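Local coordinates for ureidoglycolate hydrolase (Arabidopsis thaliana, PDB 4PXE), which hydrolyses (S)-ureidoglycolate to glyoxylate, ammonium and carbon dioxide with two manganese ions per subunit, in plant purine breakdown, at residues Ala312-Val317 with Val342-Pro347; Glu268-Glu273 with Gln322-Thr327. All blocks are in the same frame, centred on the assembly; numbering follows the deposited sequence.

Interaction 1: Ala312-Val317 with Val342-Pro347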
ATOM      1  N   ALA A 312      20.587  -3.365  25.938  1.00 19.92           N
ATOM      2  CA  ALA A 312      20.968  -4.750  25.670  1.00 21.70           C
ATOM      3  C   ALA A 312      19.767  -5.650  25.348  1.00 19.78           C
ATOM      4  O   ALA A 312      19.830  -6.489  24.438  1.00 20.25           O
ATOM      5  CB  ALA A 312      21.770  -5.319  26.853  1.00 23.78           C
ATOM      6  N   ARG A 313      18.679  -5.482  26.090  1.00 20.64           N
ATOM      7  CA  ARG A 313      17.463  -6.254  25.861  1.00 20.93           C
ATOM      8  C   ARG A 313      16.891  -5.938  24.473  1.00 19.48           C
ATOM      9  O   ARG A 313      16.470  -6.842  23.735  1.00 19.26           O
ATOM     10  CB  ARG A 313      16.438  -5.924  26.941  1.00 22.17           C
ATOM     11  CG  ARG A 313      15.472  -7.035  27.279  1.00 25.55           C
ATOM     12  CD  ARG A 313      14.964  -6.883  28.704  1.00 22.11           C
ATOM     13  NE  ARG A 313      14.465  -5.535  28.964  1.00 23.39           N
ATOM     14  CZ  ARG A 313      14.337  -4.997  30.175  1.00 24.98           C
ATOM     15  NH1 ARG A 313      14.666  -5.695  31.256  1.00 27.05           N
ATOM     16  NH2 ARG A 313      13.876  -3.760  30.308  1.00 21.71           N
ATOM     17  N   ARG A 314      16.893  -4.652  24.128  1.00 20.00           N
ATOM     18  CA  ARG A 314      16.464  -4.177  22.807  1.00 19.19           C
ATOM     19  C   ARG A 314      17.293  -4.842  21.707  1.00 17.40           C
ATOM     20  O   ARG A 314      16.748  -5.373  20.735  1.00 18.43           O
ATOM     21  CB  ARG A 314      16.619  -2.654  22.742  1.00 19.14           C
ATOM     22  CG  ARG A 314      15.845  -1.933  21.634  1.00 21.00           C
ATOM     23  CD  ARG A 314      16.630  -1.759  20.345  1.00 20.56           C
ATOM     24  NE  ARG A 314      18.044  -1.432  20.522  1.00 17.76           N
ATOM     25  CZ  ARG A 314      18.547  -0.202  20.569  1.00 17.51           C
ATOM     26  NH1 ARG A 314      17.758   0.867  20.493  1.00 17.45           N
ATOM     27  NH2 ARG A 314      19.857  -0.033  20.709  1.00 21.45           N
ATOM     28  N   ASN A 315      18.611  -4.813  21.863  1.00 18.04           N
ATOM     29  CA  ASN A 315      19.518  -5.392  20.878  1.00 19.66           C
ATOM     30  C   ASN A 315      19.319  -6.888  20.689  1.00 18.85           C
ATOM     31  O   ASN A 315      19.434  -7.379  19.567  1.00 19.85           O
ATOM     32  CB  ASN A 315      20.978  -5.071  21.231  1.00 21.33           C
ATOM     33  CG  ASN A 315      21.301  -3.599  21.080  1.00 22.43           C
ATOM     34  OD1 ASN A 315      20.520  -2.838  20.500  1.00 21.35           O
ATOM     35  ND2 ASN A 315      22.463  -3.183  21.588  1.00 22.93           N
ATOM     36  N   THR A 316      19.013  -7.605  21.769  1.00 18.64           N
ATOM     37  CA  THR A 316      18.706  -9.033  21.687  1.00 19.10           C
ATOM     38  C   THR A 316      17.484  -9.264  20.799  1.00 17.13           C
ATOM     39  O   THR A 316      17.459 -10.199  20.003  1.00 18.37           O
ATOM     40  CB  THR A 316      18.493  -9.659  23.079  1.00 21.03           C
ATOM     41  OG1 THR A 316      19.734  -9.642  23.800  1.00 22.99           O
ATOM     42  CG2 THR A 316      17.995 -11.095  22.977  1.00 21.34           C
ATOM     43  N   VAL A 317      16.491  -8.390  20.905  1.00 17.70           N
ATOM     44  CA  VAL A 317      15.310  -8.503  20.051  1.00 18.40           C
ATOM     45  C   VAL A 317      15.699  -8.328  18.586  1.00 14.91           C
ATOM     46  O   VAL A 317      15.260  -9.113  17.729  1.00 15.92           O
ATOM     47  CB  VAL A 317      14.211  -7.487  20.439  1.00 16.85           C
ATOM     48  CG1 VAL A 317      13.073  -7.535  19.433  1.00 16.35           C
ATOM     49  CG2 VAL A 317      13.672  -7.786  21.827  1.00 19.66           C
ATOM     50  N   VAL A 342      18.009   0.605  10.143  1.00 17.14           N
ATOM     51  CA  VAL A 342      18.000   1.997   9.723  1.00 17.03           C
ATOM     52  C   VAL A 342      18.563   2.872  10.835  1.00 18.71           C
ATOM     53  O   VAL A 342      19.323   3.809  10.581  1.00 20.00           O
ATOM     54  CB  VAL A 342      16.577   2.445   9.339  1.00 18.56           C
ATOM     55  CG1 VAL A 342      16.532   3.944   9.049  1.00 19.02           C
ATOM     56  CG2 VAL A 342      16.079   1.626   8.143  1.00 18.08           C
ATOM     57  N   ASN A 343      18.198   2.548  12.071  1.00 15.85           N
ATOM     58  CA  ASN A 343      18.808   3.195  13.231  1.00 16.31           C
ATOM     59  C   ASN A 343      18.750   2.262  14.421  1.00 15.93           C
ATOM     60  O   ASN A 343      17.857   1.422  14.528  1.00 15.35           O
ATOM     61  CB  ASN A 343      18.160   4.549  13.556  1.00 16.24           C
ATOM     62  CG  ASN A 343      16.691   4.426  13.923  1.00 17.17           C
ATOM     63  OD1 ASN A 343      15.837   4.321  13.042  1.00 18.69           O
ATOM     64  ND2 ASN A 343      16.386   4.474  15.222  1.00 16.34           N
ATOM     65  N   GLN A 344      19.722   2.409  15.316  1.00 17.23           N
ATOM     66  CA  GLN A 344      19.795   1.599  16.512  1.00 17.25           C
ATOM     67  C   GLN A 344      20.474   2.483  17.539  1.00 19.65           C
ATOM     68  O   GLN A 344      21.696   2.486  17.656  1.00 22.35           O
ATOM     69  CB  GLN A 344      20.625   0.343  16.246  1.00 20.26           C
ATOM     70  CG  GLN A 344      20.636  -0.668  17.361  1.00 21.73           C
ATOM     71  CD  GLN A 344      21.370  -1.938  16.970  1.00 28.33           C
ATOM     72  OE1 GLN A 344      21.834  -2.074  15.838  1.00 30.81           O
ATOM     73  NE2 GLN A 344      21.474  -2.874  17.904  1.00 31.37           N
ATOM     74  N   ASP A 345      19.672   3.261  18.256  1.00 17.42           N
ATOM     75  CA  ASP A 345      20.203   4.337  19.071  1.00 18.07           C
ATOM     76  C   ASP A 345      20.181   3.972  20.545  1.00 17.18           C
ATOM     77  O   ASP A 345      19.327   3.223  20.989  1.00 17.05           O
ATOM     78  CB  ASP A 345      19.384   5.606  18.833  1.00 17.26           C
ATOM     79  CG  ASP A 345      19.341   5.996  17.366  1.00 18.62           C
ATOM     80  OD1 ASP A 345      18.232   6.035  16.801  1.00 19.47           O
ATOM     81  OD2 ASP A 345      20.415   6.256  16.783  1.00 22.09           O
ATOM     82  N   PRO A 346      21.137   4.515  21.315  1.00 17.61           N
ATOM     83  CA  PRO A 346      21.157   4.294  22.761  1.00 17.47           C
ATOM     84  C   PRO A 346      20.096   5.130  23.465  1.00 16.72           C
ATOM     85  O   PRO A 346      19.592   6.088  22.888  1.00 18.51           O
ATOM     86  CB  PRO A 346      22.560   4.772  23.156  1.00 17.93           C
ATOM     87  CG  PRO A 346      22.890   5.816  22.143  1.00 19.05           C
ATOM     88  CD  PRO A 346      22.287   5.312  20.851  1.00 19.17           C
ATOM     89  N   PRO A 347      19.757   4.763  24.703  1.00 17.23           N
ATOM     90  CA  PRO A 347      18.879   5.630  25.495  1.00 17.23           C
ATOM     91  C   PRO A 347      19.654   6.864  25.940  1.00 19.62           C
ATOM     92  O   PRO A 347      20.883   6.889  25.833  1.00 19.38           O
ATOM     93  CB  PRO A 347      18.533   4.756  26.696  1.00 18.63           C
ATOM     94  CG  PRO A 347      19.706   3.846  26.848  1.00 21.52           C
ATOM     95  CD  PRO A 347      20.229   3.593  25.468  1.00 19.12           C
TER

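Interaction 2: Glu268-Glu273 with Gln322-Thr327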
ATOM      1  N   GLU A 268       6.666 -10.019  17.178  1.00 13.42           N
ATOM      2  CA  GLU A 268       5.873 -10.085  18.398  1.00 14.88           C
ATOM      3  C   GLU A 268       6.417 -11.128  19.372  1.00 15.54           C
ATOM      4  O   GLU A 268       6.575 -10.843  20.571  1.00 15.54           O
ATOM      5  CB  GLU A 268       4.408 -10.386  18.080  1.00 13.94           C
ATOM      6  CG  GLU A 268       3.564 -10.581  19.335  1.00 15.48           C
ATOM      7  CD  GLU A 268       2.158 -11.076  19.058  1.00 18.05           C
ATOM      8  OE1 GLU A 268       1.971 -11.947  18.184  1.00 16.13           O
ATOM      9  OE2 GLU A 268       1.222 -10.586  19.732  1.00 22.42           O
ATOM     10  N   LYS A 269       6.714 -12.318  18.858  1.00 14.83           N
ATOM     11  CA  LYS A 269       7.265 -13.399  19.670  1.00 15.61           C
ATOM     12  C   LYS A 269       8.548 -12.991  20.392  1.00 17.26           C
ATOM     13  O   LYS A 269       8.687 -13.203  21.603  1.00 18.37           O
ATOM     14  CB  LYS A 269       7.528 -14.628  18.795  1.00 17.22           C
ATOM     15  CG  LYS A 269       8.110 -15.815  19.552  1.00 17.87           C
ATOM     16  CD  LYS A 269       8.317 -17.029  18.642  1.00 19.43           C
ATOM     17  CE  LYS A 269       9.348 -16.749  17.565  1.00 20.94           C
ATOM     18  NZ  LYS A 269       9.406 -17.851  16.547  1.00 26.78           N
ATOM     19  N   HIS A 270       9.485 -12.398  19.660  1.00 15.82           N
ATOM     20  CA  HIS A 270      10.780 -12.062  20.251  1.00 14.52           C
ATOM     21  C   HIS A 270      10.650 -10.952  21.292  1.00 16.43           C
ATOM     22  O   HIS A 270      11.357 -10.949  22.307  1.00 16.94           O
ATOM     23  CB  HIS A 270      11.809 -11.696  19.180  1.00 16.34           C
ATOM     24  CG  HIS A 270      12.106 -12.823  18.237  1.00 16.30           C
ATOM     25  ND1 HIS A 270      12.293 -14.118  18.671  1.00 18.29           N
ATOM     26  CD2 HIS A 270      12.216 -12.857  16.888  1.00 17.67           C
ATOM     27  CE1 HIS A 270      12.509 -14.902  17.627  1.00 20.02           C
ATOM     28  NE2 HIS A 270      12.474 -14.161  16.533  1.00 18.80           N
ATOM     29  N   VAL A 271       9.751 -10.007  21.049  1.00 15.37           N
ATOM     30  CA  VAL A 271       9.468  -8.976  22.048  1.00 15.31           C
ATOM     31  C   VAL A 271       8.970  -9.623  23.346  1.00 17.09           C
ATOM     32  O   VAL A 271       9.486  -9.335  24.433  1.00 16.68           O
ATOM     33  CB  VAL A 271       8.418  -7.957  21.519  1.00 13.68           C
ATOM     34  CG1 VAL A 271       7.919  -7.046  22.654  1.00 13.96           C
ATOM     35  CG2 VAL A 271       9.008  -7.126  20.400  1.00 15.56           C
ATOM     36  N   LEU A 272       7.988 -10.505  23.238  1.00 15.90           N
ATOM     37  CA  LEU A 272       7.424 -11.182  24.404  1.00 17.45           C
ATOM     38  C   LEU A 272       8.455 -12.067  25.113  1.00 20.11           C
ATOM     39  O   LEU A 272       8.369 -12.274  26.325  1.00 23.97           O
ATOM     40  CB  LEU A 272       6.172 -11.978  24.016  1.00 18.59           C
ATOM     41  CG  LEU A 272       5.000 -11.149  23.474  1.00 18.31           C
ATOM     42  CD1 LEU A 272       3.828 -12.037  23.114  1.00 20.99           C
ATOM     43  CD2 LEU A 272       4.577 -10.085  24.475  1.00 19.57           C
ATOM     44  N   GLU A 273       9.431 -12.579  24.367  1.00 18.19           N
ATOM     45  CA  GLU A 273      10.498 -13.400  24.947  1.00 19.56           C
ATOM     46  C   GLU A 273      11.422 -12.629  25.892  1.00 21.93           C
ATOM     47  O   GLU A 273      12.186 -13.241  26.646  1.00 22.33           O
ATOM     48  CB  GLU A 273      11.345 -14.059  23.849  1.00 18.41           C
ATOM     49  CG  GLU A 273      10.668 -15.230  23.156  1.00 20.62           C
ATOM     50  CD  GLU A 273      11.389 -15.666  21.883  1.00 18.66           C
ATOM     51  OE1 GLU A 273      12.344 -14.981  21.453  1.00 19.39           O
ATOM     52  OE2 GLU A 273      10.987 -16.702  21.308  1.00 22.72           O
ATOM     53  N   GLN A 322      16.653 -10.670  13.084  1.00 16.53           N
ATOM     54  CA  GLN A 322      17.502 -10.973  11.933  1.00 18.73           C
ATOM     55  C   GLN A 322      17.644 -12.476  11.724  1.00 18.93           C
ATOM     56  O   GLN A 322      17.591 -12.961  10.587  1.00 18.11           O
ATOM     57  CB  GLN A 322      18.876 -10.316  12.046  1.00 19.17           C
ATOM     58  CG  GLN A 322      19.678 -10.453  10.757  1.00 22.93           C
ATOM     59  CD  GLN A 322      20.817  -9.462  10.648  1.00 28.43           C
ATOM     60  OE1 GLN A 322      21.081  -8.688  11.574  1.00 32.67           O
ATOM     61  NE2 GLN A 322      21.498  -9.472   9.503  1.00 29.43           N
ATOM     62  N   GLU A 323      17.805 -13.218  12.818  1.00 18.17           N
ATOM     63  CA  GLU A 323      17.844 -14.677  12.747  1.00 21.33           C
ATOM     64  C   GLU A 323      16.555 -15.240  12.151  1.00 17.65           C
ATOM     65  O   GLU A 323      16.591 -16.093  11.257  1.00 19.19           O
ATOM     66  CB  GLU A 323      18.125 -15.284  14.129  1.00 21.28           C
ATOM     67  CG  GLU A 323      19.550 -15.025  14.612  1.00 27.78           C
ATOM     68  CD  GLU A 323      19.779 -15.385  16.074  1.00 35.37           C
ATOM     69  OE1 GLU A 323      18.802 -15.716  16.784  1.00 34.42           O
ATOM     70  OE2 GLU A 323      20.947 -15.331  16.514  1.00 35.77           O
ATOM     71  N   SER A 324      15.414 -14.759  12.626  1.00 17.39           N
ATOM     72  CA  SER A 324      14.128 -15.205  12.102  1.00 16.85           C
ATOM     73  C   SER A 324      13.925 -14.859  10.632  1.00 16.33           C
ATOM     74  O   SER A 324      13.372 -15.666   9.886  1.00 16.04           O
ATOM     75  CB  SER A 324      12.970 -14.648  12.939  1.00 17.11           C
ATOM     76  OG  SER A 324      12.887 -15.333  14.178  1.00 18.65           O
ATOM     77  N   ALA A 325      14.368 -13.675  10.220  1.00 15.29           N
ATOM     78  CA  ALA A 325      14.237 -13.274   8.821  1.00 16.71           C
ATOM     79  C   ALA A 325      14.977 -14.260   7.925  1.00 15.84           C
ATOM     80  O   ALA A 325      14.484 -14.646   6.868  1.00 16.09           O
ATOM     81  CB  ALA A 325      14.747 -11.867   8.606  1.00 16.60           C
ATOM     82  N   ASN A 326      16.155 -14.683   8.367  1.00 16.08           N
ATOM     83  CA  ASN A 326      16.930 -15.658   7.608  1.00 17.87           C
ATOM     84  C   ASN A 326      16.316 -17.053   7.611  1.00 18.31           C
ATOM     85  O   ASN A 326      16.274 -17.724   6.576  1.00 19.05           O
ATOM     86  CB  ASN A 326      18.381 -15.683   8.101  1.00 18.70           C
ATOM     87  CG  ASN A 326      19.197 -14.538   7.530  1.00 22.50           C
ATOM     88  OD1 ASN A 326      19.598 -14.568   6.366  1.00 27.06           O
ATOM     89  ND2 ASN A 326      19.449 -13.523   8.344  1.00 24.01           N
ATOM     90  N   THR A 327      15.805 -17.487   8.756  1.00 16.01           N
ATOM     91  CA  THR A 327      15.153 -18.782   8.863  1.00 15.84           C
ATOM     92  C   THR A 327      13.900 -18.837   7.983  1.00 17.14           C
ATOM     93  O   THR A 327      13.677 -19.803   7.260  1.00 18.53           O
ATOM     94  CB  THR A 327      14.780 -19.092  10.324  1.00 22.30           C
ATOM     95  OG1 THR A 327      15.980 -19.181  11.100  1.00 23.96           O
ATOM     96  CG2 THR A 327      14.027 -20.405  10.424  1.00 22.06           C
TER
HETATM   97  O   HOH W   1      10.855 -17.251  14.121  1.00 27.70           O

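Interaction 1: Ala312-Val317 with Val342-Pro347
Arg314 reaches from the helix to the end of the strand and sets its guanidinium edge against the backbone carbonyl of Asp345, while CG of Gln344 lies over one of its faces. The NH1 of Arg314 gives the main bond to Asp345 O, 2.9 Å long with an N-H...O angle of 160° and nearly in the guanidinium plane; NH2 adds a weak second one. The side chain has CG anti to the backbone N (chi1 -162°) and then bends at chi2 and chi3, which brings its NE/NH2 edge alongside the amide of Asn315. There NE and NH2 both grip OD1 of the next residue, Asn315, side-on, at 2.8 Å from NE. With carbonyl oxygens at two edges, the guanidinium is held against rotation, and Gln344 CG rests on its face 3.5 Å from Arg314 NH2.

The site is where helix 311-332, in the region involved in dimerization of this M20-family enzyme, meets the end of strand 335-344, beside strands 335-344 and 222-239, which pair antiparallel. Here Arg314 also packs on Ala230 and Ala232 of the neighbouring strand 222-239.

Gln344 runs out extended beyond CG and brings NE2 to Asn315 OD1, 2.8 Å away and almost straight. The two amides stand nearly perpendicular, 87° apart: OD1 lies in the amide plane of Gln344, yet NE2 arrives from above the carbonyl plane of Asn315. One oxygen thus takes three N-H donors, two of them from a cation that probably polarises it. Asp345 lends only its backbone to the arginine; its carboxylate is turned elsewhere, to a salt bridge with Arg150 and to ND2 of Asn343.

Interaction 2: Glu268-Glu273 with Gln322-Thr327
The imidazole of His270 meets Ser324 at its edge, with the hydroxyl oxygen near the ring plane, and a second in-plane partner, Glu273 OE1, is bonded at ND1. Both ring nitrogens are therefore engaged through the rim. No atom of 322-327 lies over either face. This is a polar bridge between two helices, 256-272 and 311-332, both in the region involved in dimerization of an M20-family enzyme, and it lies away from the metal centre.

Between the helices His270 NE2 and Ser324 OG are 2.7 Å apart and almost in line, at 169°; either could be the donor. At the other ring nitrogen, ND1 donates to Glu273 OE1 at 2.9 Å, practically straight and only 2° out of the ring plane, although it reaches the oxygen from above the carboxylate plane. The pair is a His-carboxylate hydrogen bond between residues three apart in sequence, and it fixes how the imidazole is turned. The same OE1 forms a salt bridge with Lys320, a helical turn before Ser324, so the carboxylate also links segment 268-273 to helix 311-332 a second time.

With CG anti to the carbonyl carbon (chi1 -62°), the ring of His270 lies toward helix 311-332, so NE2 meets Ser324 OG. Around the contact, Ser324 packs on Ala266, and Glu268 makes a salt bridge with Arg332 of the second subunit. Lys269, one residue before the histidine, joins in through a water: its NZ donates to that water at 2.9 Å, and the water sits 2.8 Å from Ser324 OG.

Helix 311-332 serves both interactions: its first turns carry Ala312-Val317 and a later part carries Gln322-Thr327, with the two centres 14 Å apart. They also touch, as Val317 CG2 packs 3.9 Å from His270 O and Val317 CG1 lies 4.2 Å from Val271 CG2, so Val317 of interaction 1 packs against helix 256-272, which carries the other half of interaction 2. Their positions relative to catalysis differ. In interaction 1 the side chain of Arg314 is about 5 Å from that of substrate-binding Arg307, and that of Asp345 about 10 Å from bound glyoxylate, whereas in interaction 2 Glu268, Val271 and Leu272 of 268-273 touch the second subunit.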